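Local structure of hydrogen peroxide-inducible genes activator (Corynebacterium glutamicum, 6G1D) at the interface of chains A and B. The protein senses hydrogen peroxide by a peroxidatic mechanism and acts as a LysR-type transcription factor, binding DNA through a helix-turn-helix domain. Numbering follows the deposited sequence. Chains: chain A/B, Hydrogen peroxide-inducible genes activator.

Contact 1 and contact 2 lie on the same linker helix of chain B, 68-95, with their C-alpha centres about 33 Å apart. Contact 1 takes the first turns of that helix and is polar: a lysine enters the region of chain A where its linker helix 68-93 has ended and the helix 293-316 of the regulatory part starts. Contact 2 takes the last turns and is apolar: a phenylalanine enters the DNA-binding part of chain A and touches its linker helix at A:Leu73. Two-fold symmetry repeats both with the chains exchanged, so each linker helix probably joins its partner's DNA-binding and regulatory parts.

Contact 1: the interface of chains A and B. Residues chain A 94, 96, 99, 292, 295; chain B 68-69, 72.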
ATOM      1  N   ALA A  94      25.930  -8.895  26.367  1.00 54.63           N
ATOM      2  CA  ALA A  94      26.254  -8.546  24.965  1.00 51.39           C
ATOM      3  C   ALA A  94      27.393  -9.343  24.344  1.00 53.86           C
ATOM      4  O   ALA A  94      27.367  -9.573  23.130  1.00 53.51           O
ATOM      5  CB  ALA A  94      26.522  -7.042  24.843  1.00 57.43           C
ATOM      6  N   GLY A  96      28.175 -12.611  24.704  1.00 60.50           N
ATOM      7  CA  GLY A  96      27.889 -14.008  24.398  1.00 67.56           C
ATOM      8  C   GLY A  96      27.255 -14.164  23.019  1.00 67.93           C
ATOM      9  O   GLY A  96      26.546 -13.279  22.528  1.00 61.30           O
ATOM     10  N   THR A  99      22.938 -14.439  22.185  1.00 51.03           N
ATOM     11  CA  THR A  99      22.256 -14.094  23.419  1.00 49.94           C
ATOM     12  C   THR A  99      21.475 -12.813  23.144  1.00 48.76           C
ATOM     13  O   THR A  99      21.826 -12.035  22.255  1.00 50.23           O
ATOM     14  CB  THR A  99      23.256 -13.884  24.580  1.00 53.45           C
ATOM     15  OG1 THR A  99      24.145 -12.821  24.225  1.00 59.93           O
ATOM     16  CG2 THR A  99      24.082 -15.141  24.816  1.00 56.59           C
ATOM     17  N   ARG A 292      28.421  -9.015  12.850  1.00 44.98           N
ATOM     18  CA  ARG A 292      27.957 -10.215  13.539  1.00 43.30           C
ATOM     19  C   ARG A 292      27.970 -11.512  12.691  1.00 47.12           C
ATOM     20  O   ARG A 292      27.261 -12.475  13.003  1.00 43.90           O
ATOM     21  CB  ARG A 292      26.565  -9.958  14.119  1.00 45.88           C
ATOM     22  CG  ARG A 292      26.536  -8.844  15.137  1.00 44.79           C
ATOM     23  CD  ARG A 292      25.138  -8.643  15.669  1.00 43.87           C
ATOM     24  NE  ARG A 292      24.721  -9.737  16.539  1.00 44.66           N
ATOM     25  CZ  ARG A 292      23.481  -9.915  16.988  1.00 42.91           C
ATOM     26  NH1 ARG A 292      22.484  -9.113  16.620  1.00 41.99           N
ATOM     27  NH2 ARG A 292      23.210 -10.962  17.765  1.00 47.47           N
ATOM     28  N   GLU A 295      28.047 -14.933  14.682  1.00 45.31           N
ATOM     29  CA  GLU A 295      26.742 -15.297  15.239  1.00 48.99           C
ATOM     30  C   GLU A 295      25.713 -15.689  14.187  1.00 46.99           C
ATOM     31  O   GLU A 295      24.964 -16.624  14.403  1.00 45.45           O
ATOM     32  CB  GLU A 295      26.149 -14.137  16.024  1.00 51.98           C
ATOM     33  CG  GLU A 295      26.801 -13.936  17.385  1.00 57.34           C
ATOM     34  CD  GLU A 295      26.326 -12.648  18.015  1.00 68.64           C
ATOM     35  OE1 GLU A 295      26.850 -11.558  17.600  1.00 62.69           O
ATOM     36  OE2 GLU A 295      25.355 -12.736  18.833  1.00 63.77           O
TER
ATOM     37  N   PRO B  68      30.756  -7.120  17.771  1.00 45.72           N
ATOM     38  CA  PRO B  68      29.438  -7.754  17.928  1.00 44.58           C
ATOM     39  C   PRO B  68      28.638  -7.214  19.119  1.00 43.00           C
ATOM     40  O   PRO B  68      27.466  -6.865  18.974  1.00 42.94           O
ATOM     41  CB  PRO B  68      29.779  -9.240  18.079  1.00 45.92           C
ATOM     42  CG  PRO B  68      31.026  -9.414  17.311  1.00 47.73           C
ATOM     43  CD  PRO B  68      31.788  -8.099  17.374  1.00 47.10           C
ATOM     44  N   ALA B  69      29.297  -7.099  20.267  1.00 45.51           N
ATOM     45  CA  ALA B  69      28.688  -6.510  21.461  1.00 44.21           C
ATOM     46  C   ALA B  69      28.215  -5.076  21.249  1.00 43.49           C
ATOM     47  O   ALA B  69      27.119  -4.704  21.686  1.00 43.05           O
ATOM     48  CB  ALA B  69      29.673  -6.557  22.620  1.00 47.56           C
ATOM     49  N   LYS B  72      25.034  -5.038  19.126  1.00 42.00           N
ATOM     50  CA  LYS B  72      23.872  -5.421  19.919  1.00 41.89           C
ATOM     51  C   LYS B  72      23.436  -4.346  20.904  1.00 41.23           C
ATOM     52  O   LYS B  72      22.250  -4.186  21.146  1.00 41.57           O
ATOM     53  CB  LYS B  72      24.118  -6.741  20.667  1.00 41.84           C
ATOM     54  CG  LYS B  72      24.141  -7.950  19.773  1.00 43.00           C
ATOM     55  CD  LYS B  72      24.317  -9.237  20.571  1.00 43.39           C
ATOM     56  CE  LYS B  72      25.760  -9.702  20.554  1.00 43.62           C
ATOM     57  NZ  LYS B  72      25.812 -11.042  21.225  1.00 46.81           N
TER
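This polar, salt-bridged interface sets the start of the B linker helix, 68-95, against the A segment after its own linker helix and the first turn of A helix 293-316, probably fixing how the regulatory part of A sits on the linker pair. B:Lys72 enters between the two A elements. Its ammonium NZ forms a salt bridge with the carboxylate oxygen A:Glu295 OE2 at 3.0 Å, tilted 45° out of the carboxylate plane. On the other flank NZ lies 2.7 Å from the backbone oxygen A:Gly96 O, a distance suited to a hydrogen bond, and makes a weaker one to A:Ala94 O. The same A:Gly96 O accepts the hydroxyl OG1 of A:Thr99 from above its carbonyl plane, a link within chain A that helps hold the acceptor segment in place.

A:Arg292 probably orients the carboxylate: side-on, with the acid in its guanidinium plane, NE bonds A:Glu295 OE1 and NH2 bonds OE2, both from above the carboxylate plane, the latter 169° at the hydrogen. NH2 and B:Lys72 NZ meet OE2 from opposite faces, and the two cations would probably favour the ionised acid. The lysine stem lies flat over one guanidinium face, the two side chains crossing at about a right angle, and the bend at chi3 (-99°) carries CE and NZ past the rim toward the carboxylate without lifting them. B:Lys72 CG sits over the guanidinium centre, 3.5 Å from A:Arg292 CZ.

Contact 2: the interface of chains A and B. Residues chain A 10, 15, 18, 48, 52, 73; chain B 87-88, 91.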
ATOM      1  N   PRO A  10      20.314  17.716  30.336  1.00 53.86           N
ATOM      2  CA  PRO A  10      20.294  17.046  31.647  1.00 53.23           C
ATOM      3  C   PRO A  10      21.149  15.796  31.671  1.00 49.77           C
ATOM      4  O   PRO A  10      21.356  15.152  30.635  1.00 50.39           O
ATOM      5  CB  PRO A  10      18.815  16.707  31.880  1.00 52.22           C
ATOM      6  CG  PRO A  10      18.118  16.967  30.619  1.00 55.54           C
ATOM      7  CD  PRO A  10      18.966  17.870  29.775  1.00 59.59           C
ATOM      8  N   LEU A  15      18.327  13.558  36.557  1.00 41.50           N
ATOM      9  CA  LEU A  15      17.023  12.931  36.396  1.00 41.39           C
ATOM     10  C   LEU A  15      16.723  11.943  37.535  1.00 40.45           C
ATOM     11  O   LEU A  15      15.583  11.904  38.009  1.00 43.54           O
ATOM     12  CB  LEU A  15      16.905  12.223  35.032  1.00 40.59           C
ATOM     13  CG  LEU A  15      16.942  13.102  33.792  1.00 45.75           C
ATOM     14  CD1 LEU A  15      16.830  12.238  32.559  1.00 45.41           C
ATOM     15  CD2 LEU A  15      15.873  14.178  33.824  1.00 47.62           C
ATOM     16  N   PHE A  18      15.610  13.933  40.493  1.00 43.19           N
ATOM     17  CA  PHE A  18      14.233  14.425  40.327  1.00 43.86           C
ATOM     18  C   PHE A  18      13.191  13.328  40.581  1.00 43.49           C
ATOM     19  O   PHE A  18      12.220  13.512  41.313  1.00 44.00           O
ATOM     20  CB  PHE A  18      14.095  15.003  38.908  1.00 44.16           C
ATOM     21  CG  PHE A  18      12.700  15.322  38.490  1.00 45.19           C
ATOM     22  CD1 PHE A  18      11.817  15.971  39.332  1.00 45.45           C
ATOM     23  CD2 PHE A  18      12.294  15.017  37.190  1.00 46.98           C
ATOM     24  CE1 PHE A  18      10.536  16.271  38.916  1.00 48.00           C
ATOM     25  CE2 PHE A  18      11.025  15.328  36.756  1.00 47.30           C
ATOM     26  CZ  PHE A  18      10.150  15.961  37.623  1.00 45.60           C
ATOM     27  N   LEU A  48      19.383  21.002  37.582  1.00 48.37           N
ATOM     28  CA  LEU A  48      18.331  20.598  36.654  1.00 51.37           C
ATOM     29  C   LEU A  48      17.312  21.724  36.451  1.00 56.08           C
ATOM     30  O   LEU A  48      16.981  22.061  35.322  1.00 52.43           O
ATOM     31  CB  LEU A  48      17.630  19.334  37.143  1.00 50.17           C
ATOM     32  CG  LEU A  48      16.551  18.724  36.263  1.00 49.90           C
ATOM     33  CD1 LEU A  48      17.098  18.342  34.889  1.00 51.64           C
ATOM     34  CD2 LEU A  48      15.958  17.510  36.976  1.00 48.07           C
ATOM     35  N   LEU A  52      16.962  23.834  32.943  1.00 62.43           N
ATOM     36  CA  LEU A  52      15.665  23.859  32.250  1.00 64.94           C
ATOM     37  C   LEU A  52      14.893  25.192  32.314  1.00 67.95           C
ATOM     38  O   LEU A  52      14.014  25.425  31.484  1.00 67.66           O
ATOM     39  CB  LEU A  52      14.755  22.762  32.780  1.00 61.47           C
ATOM     40  CG  LEU A  52      15.259  21.309  32.691  1.00 62.93           C
ATOM     41  CD1 LEU A  52      14.203  20.430  33.336  1.00 65.08           C
ATOM     42  CD2 LEU A  52      15.601  20.820  31.281  1.00 63.07           C
ATOM     43  N   LEU A  73       6.577  16.455  33.405  1.00 83.32           N
ATOM     44  CA  LEU A  73       7.883  15.939  32.963  1.00 80.93           C
ATOM     45  C   LEU A  73       8.306  14.591  33.600  1.00 80.77           C
ATOM     46  O   LEU A  73       9.145  13.872  33.031  1.00 77.49           O
ATOM     47  CB  LEU A  73       8.963  16.985  33.174  1.00 77.62           C
ATOM     48  CG  LEU A  73       8.840  18.211  32.280  1.00 77.38           C
ATOM     49  CD1 LEU A  73       9.734  19.347  32.774  1.00 74.40           C
ATOM     50  CD2 LEU A  73       9.159  17.855  30.828  1.00 85.10           C
TER
ATOM     51  N   PHE B  87      12.677  14.176  26.701  1.00 55.11           N
ATOM     52  CA  PHE B  87      12.519  14.874  27.992  1.00 56.02           C
ATOM     53  C   PHE B  87      12.832  16.353  27.813  1.00 57.15           C
ATOM     54  O   PHE B  87      12.083  17.209  28.241  1.00 59.00           O
ATOM     55  CB  PHE B  87      13.441  14.271  29.089  1.00 54.69           C
ATOM     56  CG  PHE B  87      13.409  15.037  30.372  1.00 55.88           C
ATOM     57  CD1 PHE B  87      12.443  14.768  31.334  1.00 57.18           C
ATOM     58  CD2 PHE B  87      14.324  16.059  30.613  1.00 56.13           C
ATOM     59  CE1 PHE B  87      12.371  15.513  32.499  1.00 58.72           C
ATOM     60  CE2 PHE B  87      14.270  16.797  31.795  1.00 57.61           C
ATOM     61  CZ  PHE B  87      13.290  16.522  32.743  1.00 58.90           C
ATOM     62  N   LEU B  88      13.956  16.640  27.174  1.00 62.11           N
ATOM     63  CA  LEU B  88      14.404  18.015  27.007  1.00 63.33           C
ATOM     64  C   LEU B  88      13.417  18.826  26.153  1.00 68.56           C
ATOM     65  O   LEU B  88      13.077  19.962  26.505  1.00 69.31           O
ATOM     66  CB  LEU B  88      15.806  18.042  26.379  1.00 63.78           C
ATOM     67  CG  LEU B  88      16.457  19.408  26.201  1.00 67.80           C
ATOM     68  CD1 LEU B  88      16.480  20.201  27.508  1.00 72.53           C
ATOM     69  CD2 LEU B  88      17.876  19.219  25.653  1.00 69.52           C
ATOM     70  N   ALA B  91      10.332  19.685  28.071  1.00 75.17           N
ATOM     71  CA  ALA B  91      10.582  20.659  29.152  1.00 79.82           C
ATOM     72  C   ALA B  91      10.309  22.075  28.696  1.00 79.24           C
ATOM     73  O   ALA B  91       9.819  22.896  29.452  1.00 83.54           O
ATOM     74  CB  ALA B  91      12.031  20.550  29.640  1.00 78.68           C
TER
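The winged helix-turn-helix domain of chain A meets the last turns of the partner's linker helix, B 68-95, in an apolar knob-in-pocket contact that probably helps hold the DNA-binding domain on the dimer. B:Phe87 is the knob. Its CG stands anti to the backbone N (chi1 174°), directing the ring into a pocket formed by A:Pro10, A:Leu15 and A:Leu52 together with A:Leu73 of the A linker helix.

The methyl A:Leu15 CD2 lies over one ring face as a CH-pi contact, offset toward the rim and 3.7 Å from B:Phe87 CZ. A:Leu52 crosses the ring side chain at about a right angle and brings CD1 to 3.9 Å from B:Phe87 CE2. A:Pro10 meets the neighbouring stretch of rim, CG 3.9 Å from B:Phe87 CD2, from the A:Leu15 side of the ring plane, with A:Leu52 CD1 on the other side. At the ring edge the backbone oxygen of A:Leu73 lies in plane, 3.7 Å from B:Phe87 CE1, so the ring is met on a face and along its rim by different elements of chain A.

One turn further along the B helix, B:Ala91 packs against A:Leu52 and A:Leu73. The branches of A:Leu52 divide the work: while CD1 faces the ring, CD2 bridges B:Leu88 CD1 and B:Ala91 CB. A:Leu73 packs against the alanine backbone, its methyl CD2 lying 3.6 Å from B:Ala91 CA.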